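Local coordinates for protein hydrazine synthase gamma subunit (Candidatus Kuenenia stuttgartiensis, PDB 5C2V) that catalyses the three-electron reduction of nitric oxide to hydroxylamine, the first half-reaction of hydrazine synthesis, as the diheme gamma subunit of hydrazine synthase, at residues F179-P182 with K183-C186; D306-E309 with Y310-L314; S297-K300 with Q301-Q305; D251-K254 with E255-T258. All coordinates share one frame; numbering follows the deposited sequence.

Contact 1: residues F179-P182 with K183-C186. With HEC (heme c), chain B.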
loop_
_atom_site.group_PDB
_atom_site.type_symbol
_atom_site.label_atom_id
_atom_site.label_comp_id
_atom_site.label_asym_id
_atom_site.label_seq_id
_atom_site.Cartn_x
_atom_site.Cartn_y
_atom_site.Cartn_z
ATOM N N PHE C 179 -21.678 13.423 -71.061
ATOM C CA PHE C 179 -20.577 14.178 -70.473
ATOM C C PHE C 179 -20.320 15.483 -71.224
ATOM O O PHE C 179 -20.151 16.540 -70.616
ATOM C CB PHE C 179 -19.305 13.324 -70.459
ATOM C CG PHE C 179 -18.130 13.983 -69.787
ATOM C CD1 PHE C 179 -17.923 13.837 -68.427
ATOM C CD2 PHE C 179 -17.221 14.730 -70.522
ATOM C CE1 PHE C 179 -16.839 14.433 -67.807
ATOM C CE2 PHE C 179 -16.137 15.329 -69.908
ATOM C CZ PHE C 179 -15.947 15.181 -68.549
ATOM N N GLU C 180 -20.298 15.401 -72.549
ATOM C CA GLU C 180 -19.933 16.540 -73.381
ATOM C C GLU C 180 -21.141 17.368 -73.807
ATOM O O GLU C 180 -21.005 18.335 -74.556
ATOM C CB GLU C 180 -19.164 16.059 -74.610
ATOM C CG GLU C 180 -17.841 15.398 -74.269
ATOM C CD GLU C 180 -17.241 14.657 -75.440
ATOM O OE1 GLU C 180 -16.018 14.403 -75.424
ATOM O OE2 GLU C 180 -17.993 14.324 -76.380
ATOM N N ASP C 181 -22.319 16.980 -73.328
ATOM C CA ASP C 181 -23.538 17.739 -73.580
ATOM C C ASP C 181 -23.401 19.142 -72.997
ATOM O O ASP C 181 -23.081 19.300 -71.819
ATOM C CB ASP C 181 -24.752 17.018 -72.983
ATOM C CG ASP C 181 -26.077 17.579 -73.478
ATOM O OD1 ASP C 181 -26.294 18.804 -73.378
ATOM O OD2 ASP C 181 -26.908 16.785 -73.968
ATOM N N PRO C 182 -23.637 20.170 -73.828
ATOM C CA PRO C 182 -23.509 21.569 -73.399
ATOM C C PRO C 182 -24.494 21.948 -72.295
ATOM O O PRO C 182 -24.254 22.917 -71.574
ATOM C CB PRO C 182 -23.796 22.357 -74.682
ATOM C CG PRO C 182 -24.572 21.421 -75.545
ATOM C CD PRO C 182 -24.024 20.062 -75.244
ATOM N N LYS C 183 -25.584 21.198 -72.166
ATOM C CA LYS C 183 -26.549 21.449 -71.102
ATOM C C LYS C 183 -26.048 20.882 -69.777
ATOM O O LYS C 183 -26.189 21.513 -68.729
ATOM C CB LYS C 183 -27.914 20.853 -71.450
ATOM C CG LYS C 183 -28.987 21.144 -70.415
ATOM C CD LYS C 183 -30.309 20.491 -70.774
ATOM C CE LYS C 183 -31.387 20.861 -69.767
ATOM N NZ LYS C 183 -32.720 20.317 -70.145
ATOM N N VAL C 184 -25.466 19.688 -69.830
ATOM C CA VAL C 184 -24.859 19.084 -68.650
ATOM C C VAL C 184 -23.629 19.892 -68.250
ATOM O O VAL C 184 -23.479 20.287 -67.094
ATOM C CB VAL C 184 -24.468 17.616 -68.896
ATOM C CG1 VAL C 184 -23.857 17.014 -67.644
ATOM C CG2 VAL C 184 -25.682 16.813 -69.337
ATOM N N GLY C 185 -22.752 20.133 -69.220
ATOM C CA GLY C 185 -21.639 21.049 -69.048
ATOM C C GLY C 185 -20.474 20.551 -68.215
ATOM O O GLY C 185 -19.929 21.297 -67.405
ATOM N N CYS C 186 -20.081 19.297 -68.415
ATOM C CA CYS C 186 -18.927 18.752 -67.708
ATOM C C CYS C 186 -17.623 19.284 -68.298
ATOM O O CYS C 186 -16.629 19.439 -67.589
ATOM C CB CYS C 186 -18.935 17.223 -67.754
ATOM S SG CYS C 186 -20.371 16.447 -66.980
HETATM FE FE HEC B . -16.505 18.035 -61.517
HETATM C CHA HEC B . -14.817 17.007 -58.706
HETATM C CHB HEC B . -16.998 14.773 -62.422
HETATM C CHC HEC B . -18.794 19.036 -63.892
HETATM C CHD HEC B . -15.744 21.297 -60.873
HETATM N NA HEC B . -16.021 16.221 -60.700
HETATM C C1A HEC B . -15.271 16.021 -59.556
HETATM C C2A HEC B . -15.055 14.594 -59.412
HETATM C C3A HEC B . -15.654 13.977 -60.435
HETATM C C4A HEC B . -16.277 14.987 -61.267
HETATM C CMA HEC B . -15.678 12.454 -60.686
HETATM C CAA HEC B . -14.263 13.907 -58.278
HETATM C CBA HEC B . -12.781 14.248 -58.410
HETATM C CGA HEC B . -12.038 13.780 -57.185
HETATM O O1A HEC B . -10.784 13.721 -57.231
HETATM O O2A HEC B . -12.702 13.461 -56.166
HETATM N NB HEC B . -17.629 17.084 -62.960
HETATM C C1B HEC B . -17.789 15.714 -63.048
HETATM C C2B HEC B . -18.931 15.449 -63.899
HETATM C C3B HEC B . -19.423 16.627 -64.309
HETATM C C4B HEC B . -18.615 17.680 -63.723
HETATM C CMB HEC B . -19.453 14.042 -64.265
HETATM C CAB HEC B . -20.642 16.857 -65.234
HETATM C CBB HEC B . -21.951 16.490 -64.499
HETATM N NC HEC B . -17.151 19.834 -62.250
HETATM C C1C HEC B . -18.106 20.032 -63.229
HETATM C C2C HEC B . -18.334 21.459 -63.345
HETATM C C3C HEC B . -17.412 22.082 -62.600
HETATM C C4C HEC B . -16.703 21.072 -61.836
HETATM C CMC HEC B . -19.210 22.117 -64.434
HETATM C CAC HEC B . -17.215 23.610 -62.458
HETATM C CBC HEC B . -18.432 24.254 -61.758
HETATM N ND HEC B . -15.380 19.005 -60.045
HETATM C C1D HEC B . -15.349 20.391 -59.912
HETATM C C2D HEC B . -14.838 20.723 -58.599
HETATM C C3D HEC B . -14.546 19.374 -57.926
HETATM C C4D HEC B . -14.917 18.369 -58.897
HETATM C CMD HEC B . -14.628 22.135 -58.010
HETATM C CAD HEC B . -13.990 19.127 -56.506
HETATM C CBD HEC B . -15.016 19.587 -55.477
HETATM C CGD HEC B . -14.632 19.079 -54.114
HETATM O O1D HEC B . -15.401 19.316 -53.147
HETATM O O2D HEC B . -13.557 18.435 -53.996
#
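From Phe179 to Cys186 the chain turns back on itself, the two halves running 135° apart, and the CA atoms of Phe179 and Cys186 end 5.6 Å from each other. The turn closes on Asp181. Gly185 N is 2.7 Å from Asp181 O, a nearly straight hydrogen bond of 164°. The Asp181 carboxylate serves the same turn. Asp181 OD1 takes the N-H of Lys183 N at 2.8 Å through the anti lone pair, which makes an Asx turn. The Asp181 and Lys183 side chains then lie side by side, and the lysine chain runs on extended. The Val184 backbone is hydrogen-bonded to Arg295. Gly185 has a positive phi and turns the chain into Cys186. Cys186 CB sits over one face of the Phe179 ring, 3.5 Å from its centroid, a CH-pi contact. CG of Phe179 is anti to the backbone N (chi1 -176°), which brings the ring under that CB. The sulfur lies obliquely to the same ring, and Cys186 SG is bonded to heme CAB at 1.8 Å. Val184 CG1 packs on heme CBB nearby. This is the entry to the CxxCH heme-binding motif that Cys189 and His190 complete. The turn follows helix 170-179 directly, and there the Phe179 ring also meets Tyr310 of helix 301-312 edge-to-face.

Contact 2: residues D306-E309 with Y310-L314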
loop_
_atom_site.group_PDB
_atom_site.type_symbol
_atom_site.label_atom_id
_atom_site.label_comp_id
_atom_site.label_asym_id
_atom_site.label_seq_id
_atom_site.Cartn_x
_atom_site.Cartn_y
_atom_site.Cartn_z
ATOM N N ASP C 306 -24.555 5.393 -67.611
ATOM C CA ASP C 306 -23.659 5.524 -68.756
ATOM C C ASP C 306 -22.557 6.538 -68.468
ATOM O O ASP C 306 -21.390 6.310 -68.791
ATOM C CB ASP C 306 -24.429 5.934 -70.010
ATOM C CG ASP C 306 -25.184 4.780 -70.631
ATOM O OD1 ASP C 306 -24.806 3.616 -70.384
ATOM O OD2 ASP C 306 -26.150 5.039 -71.377
ATOM N N LEU C 307 -22.941 7.656 -67.859
ATOM C CA LEU C 307 -21.991 8.698 -67.487
ATOM C C LEU C 307 -20.957 8.156 -66.503
ATOM O O LEU C 307 -19.766 8.463 -66.603
ATOM C CB LEU C 307 -22.727 9.898 -66.885
ATOM C CG LEU C 307 -21.890 11.128 -66.529
ATOM C CD1 LEU C 307 -20.990 11.520 -67.688
ATOM C CD2 LEU C 307 -22.796 12.286 -66.139
ATOM N N VAL C 308 -21.424 7.343 -65.560
ATOM C CA VAL C 308 -20.540 6.681 -64.607
ATOM C C VAL C 308 -19.555 5.770 -65.334
ATOM O O VAL C 308 -18.361 5.767 -65.034
ATOM C CB VAL C 308 -21.339 5.862 -63.571
ATOM C CG1 VAL C 308 -20.427 4.901 -62.821
ATOM C CG2 VAL C 308 -22.060 6.788 -62.604
ATOM N N GLU C 309 -20.060 5.006 -66.299
ATOM C CA GLU C 309 -19.218 4.108 -67.083
ATOM C C GLU C 309 -18.162 4.871 -67.876
ATOM O O GLU C 309 -17.035 4.399 -68.034
ATOM C CB GLU C 309 -20.071 3.261 -68.029
ATOM C CG GLU C 309 -20.829 2.136 -67.340
ATOM C CD GLU C 309 -19.908 1.066 -66.783
ATOM O OE1 GLU C 309 -18.776 0.924 -67.294
ATOM O OE2 GLU C 309 -20.316 0.366 -65.832
ATOM N N TYR C 310 -18.527 6.048 -68.374
ATOM C CA TYR C 310 -17.584 6.889 -69.103
ATOM C C TYR C 310 -16.526 7.451 -68.160
ATOM O O TYR C 310 -15.358 7.577 -68.529
ATOM C CB TYR C 310 -18.311 8.026 -69.822
ATOM C CG TYR C 310 -17.384 9.009 -70.501
ATOM C CD1 TYR C 310 -16.592 8.620 -71.574
ATOM C CD2 TYR C 310 -17.306 10.328 -70.075
ATOM C CE1 TYR C 310 -15.743 9.517 -72.198
ATOM C CE2 TYR C 310 -16.462 11.230 -70.692
ATOM C CZ TYR C 310 -15.683 10.820 -71.753
ATOM O OH TYR C 310 -14.845 11.720 -72.367
ATOM N N LEU C 311 -16.944 7.792 -66.944
ATOM C CA LEU C 311 -16.007 8.236 -65.918
ATOM C C LEU C 311 -15.015 7.126 -65.588
ATOM O O LEU C 311 -13.826 7.378 -65.395
ATOM C CB LEU C 311 -16.753 8.678 -64.658
ATOM C CG LEU C 311 -17.508 10.005 -64.762
ATOM C CD1 LEU C 311 -18.362 10.239 -63.527
ATOM C CD2 LEU C 311 -16.532 11.152 -64.965
ATOM N N LYS C 312 -15.512 5.893 -65.544
ATOM C CA LYS C 312 -14.671 4.725 -65.305
ATOM C C LYS C 312 -13.664 4.518 -66.433
ATOM O O LYS C 312 -12.641 3.860 -66.249
ATOM C CB LYS C 312 -15.530 3.468 -65.147
ATOM C CG LYS C 312 -16.403 3.445 -63.904
ATOM C CD LYS C 312 -17.310 2.223 -63.899
ATOM C CE LYS C 312 -16.509 0.938 -64.049
ATOM N NZ LYS C 312 -17.387 -0.261 -64.142
ATOM N N ALA C 313 -13.964 5.079 -67.601
ATOM C CA ALA C 313 -13.130 4.894 -68.783
ATOM C C ALA C 313 -11.975 5.889 -68.834
ATOM O O ALA C 313 -11.069 5.757 -69.658
ATOM C CB ALA C 313 -13.975 5.004 -70.044
ATOM N N LEU C 314 -12.007 6.882 -67.952
ATOM C CA LEU C 314 -10.969 7.908 -67.929
ATOM C C LEU C 314 -9.785 7.484 -67.068
ATOM O O LEU C 314 -8.631 7.598 -67.484
ATOM C CB LEU C 314 -11.539 9.234 -67.422
ATOM C CG LEU C 314 -12.751 9.770 -68.185
ATOM C CD1 LEU C 314 -13.158 11.139 -67.659
ATOM C CD2 LEU C 314 -12.466 9.825 -69.678
#
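Glu309 and Lys312, one turn apart on helix 301-312, lie side by side and point the same way. Their ends form a salt bridge. The ammonium NZ of Lys312 is 3.4 Å from Glu309 OE2, a weak hydrogen bond, and 3.6 Å from Glu309 OE1. It is at nearly the same distance from both carboxylate oxygens. Both chains bend to meet. Glu309 folds at chi2 (-67°) and Lys312 at chi3 (55°), and Lys312 CD also comes close to the carboxylate. Nearer the backbone, Lys312 N donates to Val308 O at 2.9 Å. The ammonium has a further partner, a cation-pi contact with the Phe161 ring. Tyr310 takes part through its base. Tyr310 N donates to Asp306 O at 2.9 Å, and Tyr310 CB lies 3.6 Å from Leu307 O. The ring itself leads away from the preceding turn, with CG anti to the backbone N (chi1 175°). The Leu311 N-H bonds to Leu307 O in the same i to i+4 pattern. Leu307 and Leu311, one turn apart, face inward, Leu307 to Ile178 of helix 170-179 and Leu311 to the heme. Lys312 meets Met119 of the beta subunit. The C-terminal helix therefore lies against helix 170-179 and reaches the neighbouring subunit through Lys312.

Contact 3: residues S297-K300 with Q301-Q305; sequences SHLK and QQELQ
The carbonyl O of Lys300 is gripped by two N-H groups of the first helical turn. Glu303 N is 2.9 Å from Lys300 O, at a bent angle of 127°. Leu304 N is 3.5 Å from Lys300 O but straighter, and both bonds are weak. The Glu303 side chain returns the bond in the other direction. Glu303 OE1 accepts the N-H of Lys300 N at 3.3 Å, using the lone pair that points away from OE2. CG of Glu303 lies beside its own backbone N (chi1 -66°), and the chain beyond is extended, which carries the carboxylate back to the loop. It crosses the Leu299 side chain at about a right angle, with Glu303 OE1 3.4 Å from Leu299 CD2. On the apolar side, Leu299 CB meets Leu304 CD2 at 3.7 Å. Leu299 also packs on Ile178 of helix 170-179. One turn on, Gln305 NE2 makes a weak bond to Gln301 OE1. A glutamate binding the backbone N-H three residues earlier is one half of a capping box. The leucine pair, five residues apart across the helix start, fits a hydrophobic staple. Together they are typical of the N-terminus of a helix, here the C-terminal helix of the cytochrome c-like heme lobe.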
loop_
_atom_site.group_PDB
_atom_site.type_symbol
_atom_site.label_atom_id
_atom_site.label_comp_id
_atom_site.label_asym_id
_atom_site.label_seq_id
_atom_site.Cartn_x
_atom_site.Cartn_y
_atom_site.Cartn_z
ATOM N N SER C 297 -30.103 17.165 -63.074
ATOM C CA SER C 297 -31.441 16.929 -62.525
ATOM C C SER C 297 -32.413 16.357 -63.552
ATOM O O SER C 297 -33.296 15.570 -63.211
ATOM C CB SER C 297 -32.012 18.223 -61.943
ATOM O OG SER C 297 -31.206 18.705 -60.881
ATOM N N HIS C 298 -32.243 16.758 -64.805
ATOM C CA HIS C 298 -33.123 16.325 -65.882
ATOM C C HIS C 298 -32.772 14.930 -66.396
ATOM O O HIS C 298 -33.610 14.256 -66.992
ATOM C CB HIS C 298 -33.070 17.333 -67.029
ATOM C CG HIS C 298 -31.687 17.586 -67.540
ATOM N ND1 HIS C 298 -31.087 16.784 -68.487
ATOM C CD2 HIS C 298 -30.779 18.538 -67.224
ATOM C CE1 HIS C 298 -29.873 17.241 -68.742
ATOM N NE2 HIS C 298 -29.662 18.305 -67.986
ATOM N N LEU C 299 -31.535 14.502 -66.166
ATOM C CA LEU C 299 -31.107 13.157 -66.543
ATOM C C LEU C 299 -31.809 12.128 -65.657
ATOM O O LEU C 299 -32.275 12.467 -64.573
ATOM C CB LEU C 299 -29.586 13.015 -66.419
ATOM C CG LEU C 299 -28.649 13.909 -67.239
ATOM C CD1 LEU C 299 -27.204 13.486 -67.017
ATOM C CD2 LEU C 299 -28.986 13.881 -68.724
ATOM N N LYS C 300 -31.901 10.882 -66.111
ATOM C CA LYS C 300 -32.382 9.823 -65.228
ATOM C C LYS C 300 -31.580 8.540 -65.524
ATOM O O LYS C 300 -30.808 8.495 -66.481
ATOM C CB LYS C 300 -33.925 9.664 -65.364
ATOM C CG LYS C 300 -34.554 8.324 -64.947
ATOM C CD LYS C 300 -35.688 8.492 -63.933
ATOM C CE LYS C 300 -36.184 7.130 -63.458
ATOM N NZ LYS C 300 -35.243 6.519 -62.472
ATOM N N GLN C 301 -31.827 7.501 -64.735
ATOM C CA GLN C 301 -30.856 6.481 -64.361
ATOM C C GLN C 301 -29.958 5.875 -65.442
ATOM O O GLN C 301 -28.763 5.717 -65.206
ATOM C CB GLN C 301 -31.600 5.343 -63.665
ATOM C CG GLN C 301 -30.701 4.441 -62.853
ATOM C CD GLN C 301 -29.998 5.184 -61.728
ATOM O OE1 GLN C 301 -28.884 4.834 -61.342
ATOM N NE2 GLN C 301 -30.653 6.211 -61.189
ATOM N N GLN C 302 -30.501 5.516 -66.601
ATOM C CA GLN C 302 -29.676 4.880 -67.629
ATOM C C GLN C 302 -28.582 5.841 -68.102
ATOM O O GLN C 302 -27.420 5.451 -68.273
ATOM C CB GLN C 302 -30.538 4.415 -68.804
ATOM C CG GLN C 302 -30.091 3.090 -69.407
ATOM C CD GLN C 302 -28.821 3.220 -70.216
ATOM O OE1 GLN C 302 -28.708 4.096 -71.072
ATOM N NE2 GLN C 302 -27.853 2.353 -69.944
ATOM N N GLU C 303 -28.960 7.103 -68.283
ATOM C CA GLU C 303 -28.017 8.154 -68.653
ATOM C C GLU C 303 -26.926 8.324 -67.599
ATOM O O GLU C 303 -25.743 8.423 -67.926
ATOM C CB GLU C 303 -28.750 9.480 -68.856
ATOM C CG GLU C 303 -29.701 9.497 -70.040
ATOM C CD GLU C 303 -30.406 10.829 -70.201
ATOM O OE1 GLU C 303 -31.114 11.245 -69.261
ATOM O OE2 GLU C 303 -30.250 11.462 -71.267
ATOM N N LEU C 304 -27.338 8.361 -66.336
ATOM C CA LEU C 304 -26.417 8.547 -65.221
ATOM C C LEU C 304 -25.427 7.389 -65.118
ATOM O O LEU C 304 -24.238 7.595 -64.870
ATOM C CB LEU C 304 -27.200 8.697 -63.915
ATOM C CG LEU C 304 -28.240 9.823 -63.914
ATOM C CD1 LEU C 304 -29.215 9.683 -62.754
ATOM C CD2 LEU C 304 -27.565 11.184 -63.885
ATOM N N GLN C 305 -25.929 6.174 -65.319
ATOM C CA GLN C 305 -25.101 4.975 -65.283
ATOM C C GLN C 305 -24.101 4.975 -66.433
ATOM O O GLN C 305 -22.941 4.600 -66.254
ATOM C CB GLN C 305 -25.969 3.714 -65.336
ATOM C CG GLN C 305 -26.837 3.497 -64.105
ATOM C CD GLN C 305 -27.718 2.267 -64.223
ATOM O OE1 GLN C 305 -27.638 1.526 -65.202
ATOM N NE2 GLN C 305 -28.562 2.046 -63.222
#

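Contact 4: residues D251-K254 with E255-T258. With CA (calcium ion), chain T; HEC (heme c), chain B.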
loop_
_atom_site.group_PDB
_atom_site.type_symbol
_atom_site.label_atom_id
_atom_site.label_comp_id
_atom_site.label_asym_id
_atom_site.label_seq_id
_atom_site.Cartn_x
_atom_site.Cartn_y
_atom_site.Cartn_z
ATOM N N ASP C 251 -16.319 23.233 -43.168
ATOM C CA ASP C 251 -15.243 23.692 -44.040
ATOM C C ASP C 251 -14.926 25.164 -43.811
ATOM O O ASP C 251 -15.816 25.966 -43.528
ATOM C CB ASP C 251 -15.602 23.459 -45.509
ATOM C CG ASP C 251 -15.517 21.998 -45.910
ATOM O OD1 ASP C 251 -14.829 21.224 -45.212
ATOM O OD2 ASP C 251 -16.134 21.628 -46.933
ATOM N N LEU C 252 -13.650 25.513 -43.926
ATOM C CA LEU C 252 -13.235 26.904 -43.787
ATOM C C LEU C 252 -13.404 27.668 -45.099
ATOM O O LEU C 252 -13.360 28.897 -45.117
ATOM C CB LEU C 252 -11.785 26.988 -43.306
ATOM C CG LEU C 252 -11.589 27.208 -41.802
ATOM C CD1 LEU C 252 -12.264 26.114 -40.986
ATOM C CD2 LEU C 252 -10.109 27.313 -41.457
ATOM N N VAL C 253 -13.596 26.936 -46.196
ATOM C CA VAL C 253 -13.811 27.549 -47.506
ATOM C C VAL C 253 -14.937 26.853 -48.268
ATOM O O VAL C 253 -15.211 25.672 -48.046
ATOM C CB VAL C 253 -12.533 27.517 -48.374
ATOM C CG1 VAL C 253 -11.408 28.303 -47.714
ATOM C CG2 VAL C 253 -12.106 26.083 -48.640
ATOM N N LYS C 254 -15.602 27.594 -49.148
ATOM C CA LYS C 254 -16.677 27.034 -49.963
ATOM C C LYS C 254 -16.223 26.551 -51.341
ATOM O O LYS C 254 -16.976 25.874 -52.040
ATOM C CB LYS C 254 -17.792 28.066 -50.140
ATOM C CG LYS C 254 -18.229 28.737 -48.854
ATOM C CD LYS C 254 -19.320 29.758 -49.119
ATOM C CE LYS C 254 -19.770 30.426 -47.833
ATOM N NZ LYS C 254 -20.892 31.374 -48.068
ATOM N N GLU C 255 -14.996 26.887 -51.728
ATOM C CA GLU C 255 -14.539 26.617 -53.090
ATOM C C GLU C 255 -13.267 25.774 -53.114
ATOM O O GLU C 255 -12.445 25.855 -52.202
ATOM C CB GLU C 255 -14.313 27.931 -53.842
ATOM C CG GLU C 255 -15.556 28.799 -53.956
ATOM C CD GLU C 255 -15.323 30.045 -54.786
ATOM O OE1 GLU C 255 -14.159 30.300 -55.163
ATOM O OE2 GLU C 255 -16.302 30.768 -55.064
ATOM N N PHE C 256 -13.107 24.971 -54.162
ATOM C CA PHE C 256 -12.011 24.008 -54.215
ATOM C C PHE C 256 -11.361 23.888 -55.592
ATOM O O PHE C 256 -12.000 24.115 -56.620
ATOM C CB PHE C 256 -12.508 22.631 -53.767
ATOM C CG PHE C 256 -13.285 22.658 -52.484
ATOM C CD1 PHE C 256 -12.633 22.665 -51.262
ATOM C CD2 PHE C 256 -14.671 22.687 -52.499
ATOM C CE1 PHE C 256 -13.347 22.697 -50.079
ATOM C CE2 PHE C 256 -15.390 22.718 -51.320
ATOM C CZ PHE C 256 -14.727 22.723 -50.109
ATOM N N ASP C 257 -10.083 23.524 -55.592
ATOM C CA ASP C 257 -9.340 23.260 -56.818
ATOM C C ASP C 257 -9.817 21.962 -57.467
ATOM O O ASP C 257 -9.868 20.918 -56.817
ATOM C CB ASP C 257 -7.838 23.200 -56.518
ATOM C CG ASP C 257 -7.033 22.601 -57.654
ATOM O OD1 ASP C 257 -6.889 23.267 -58.701
ATOM O OD2 ASP C 257 -6.527 21.469 -57.491
ATOM N N THR C 258 -10.171 22.034 -58.747
ATOM C CA THR C 258 -10.721 20.881 -59.455
ATOM C C THR C 258 -9.661 19.823 -59.740
ATOM O O THR C 258 -8.618 20.120 -60.323
ATOM C CB THR C 258 -11.373 21.291 -60.788
ATOM O OG1 THR C 258 -10.366 21.412 -61.800
ATOM C CG2 THR C 258 -12.112 22.608 -60.641
HETATM CA CA CA T . -4.541 20.949 -58.703
HETATM FE FE HEC B . -16.505 18.035 -61.517
HETATM C CHA HEC B . -14.817 17.007 -58.706
HETATM C CHB HEC B . -16.998 14.773 -62.422
HETATM C CHC HEC B . -18.794 19.036 -63.892
HETATM C CHD HEC B . -15.744 21.297 -60.873
HETATM N NA HEC B . -16.021 16.221 -60.700
HETATM C C1A HEC B . -15.271 16.021 -59.556
HETATM C C2A HEC B . -15.055 14.594 -59.412
HETATM C C3A HEC B . -15.654 13.977 -60.435
HETATM C C4A HEC B . -16.277 14.987 -61.267
HETATM C CMA HEC B . -15.678 12.454 -60.686
HETATM C CAA HEC B . -14.263 13.907 -58.278
HETATM C CBA HEC B . -12.781 14.248 -58.410
HETATM C CGA HEC B . -12.038 13.780 -57.185
HETATM O O1A HEC B . -10.784 13.721 -57.231
HETATM O O2A HEC B . -12.702 13.461 -56.166
HETATM N NB HEC B . -17.629 17.084 -62.960
HETATM C C1B HEC B . -17.789 15.714 -63.048
HETATM C C2B HEC B . -18.931 15.449 -63.899
HETATM C C3B HEC B . -19.423 16.627 -64.309
HETATM C C4B HEC B . -18.615 17.680 -63.723
HETATM C CMB HEC B . -19.453 14.042 -64.265
HETATM C CAB HEC B . -20.642 16.857 -65.234
HETATM C CBB HEC B . -21.951 16.490 -64.499
HETATM N NC HEC B . -17.151 19.834 -62.250
HETATM C C1C HEC B . -18.106 20.032 -63.229
HETATM C C2C HEC B . -18.334 21.459 -63.345
HETATM C C3C HEC B . -17.412 22.082 -62.600
HETATM C C4C HEC B . -16.703 21.072 -61.836
HETATM C CMC HEC B . -19.210 22.117 -64.434
HETATM C CAC HEC B . -17.215 23.610 -62.458
HETATM C CBC HEC B . -18.432 24.254 -61.758
HETATM N ND HEC B . -15.380 19.005 -60.045
HETATM C C1D HEC B . -15.349 20.391 -59.912
HETATM C C2D HEC B . -14.838 20.723 -58.599
HETATM C C3D HEC B . -14.546 19.374 -57.926
HETATM C C4D HEC B . -14.917 18.369 -58.897
HETATM C CMD HEC B . -14.628 22.135 -58.010
HETATM C CAD HEC B . -13.990 19.127 -56.506
HETATM C CBD HEC B . -15.016 19.587 -55.477
HETATM C CGD HEC B . -14.632 19.079 -54.114
HETATM O O1D HEC B . -15.401 19.316 -53.147
HETATM O O2D HEC B . -13.557 18.435 -53.996
HETATM O O HOH W 1 -5.061 22.719 -60.211
HETATM O O HOH W 2 -5.821 19.424 -60.023
HETATM O O HOH W 3 -4.030 19.167 -57.187
#
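Phe256 puts its ring among Asp251, Val253 and Lys254, on strand 256-257, which pairs antiparallel with strand 206-207. Asp251 OD2 comes to the ring edge, near its plane, 3.6 Å from Phe256 CZ. The carboxylate and ring planes stand 77° apart. Val253 CG2 packs on Phe256 CE1 at 3.9 Å. The Val253 and Lys254 carbonyl oxygens approach the ring obliquely, Lys254 O 3.6 Å from Phe256 CE2. His272 stacks on the ring. A heme propionate reaches it too, with heme O1D 3.5 Å from Phe256 CD2. Phe256 CG is anti to the carbonyl carbon (chi1 -49°), and the ring lies back along the preceding loop. Farther along the strand, Thr258 CG2 packs on the heme methyl CMD at 3.7 Å. Asp257 turns to a calcium ion, so neighbouring residues serve the heme pocket and a metal site. Asp257 OD2 binds the calcium at 2.4 Å, and Leu100 O, Pro102 O and three waters complete six ligands. A further layer positions these groups. His272 also bonds to Asp251 OD2, which accepts the Arg213 N-H as well. Glu255, the residue before Phe256, bonds to Thr109. At the metal, one of the calcium-bound waters donates a hydrogen bond to Thr258 O, its oxygen 2.9 Å from that carbonyl oxygen.

Along the chain the order is contact 1, contact 4, contact 3, contact 2, all within the cytochrome c-like part of the chain. Contacts 1, 2 and 3 cluster, their centres about 13 to 14 Å apart. Contacts 2 and 3 share helix 301-312, contact 3 at its start and contact 2 at its C-terminal end. Contact 1 follows helix 170-179 and touches both: Phe179 meets Leu307, and Lys183 meets His298. Contact 4, on strand 256-257, stands apart, its centre about 23 to 27 Å from the others. Contacts 1 and 4 touch the same heme, one at its thioether and the other at a propionate and a methyl group. This heme probably serves electron transfer.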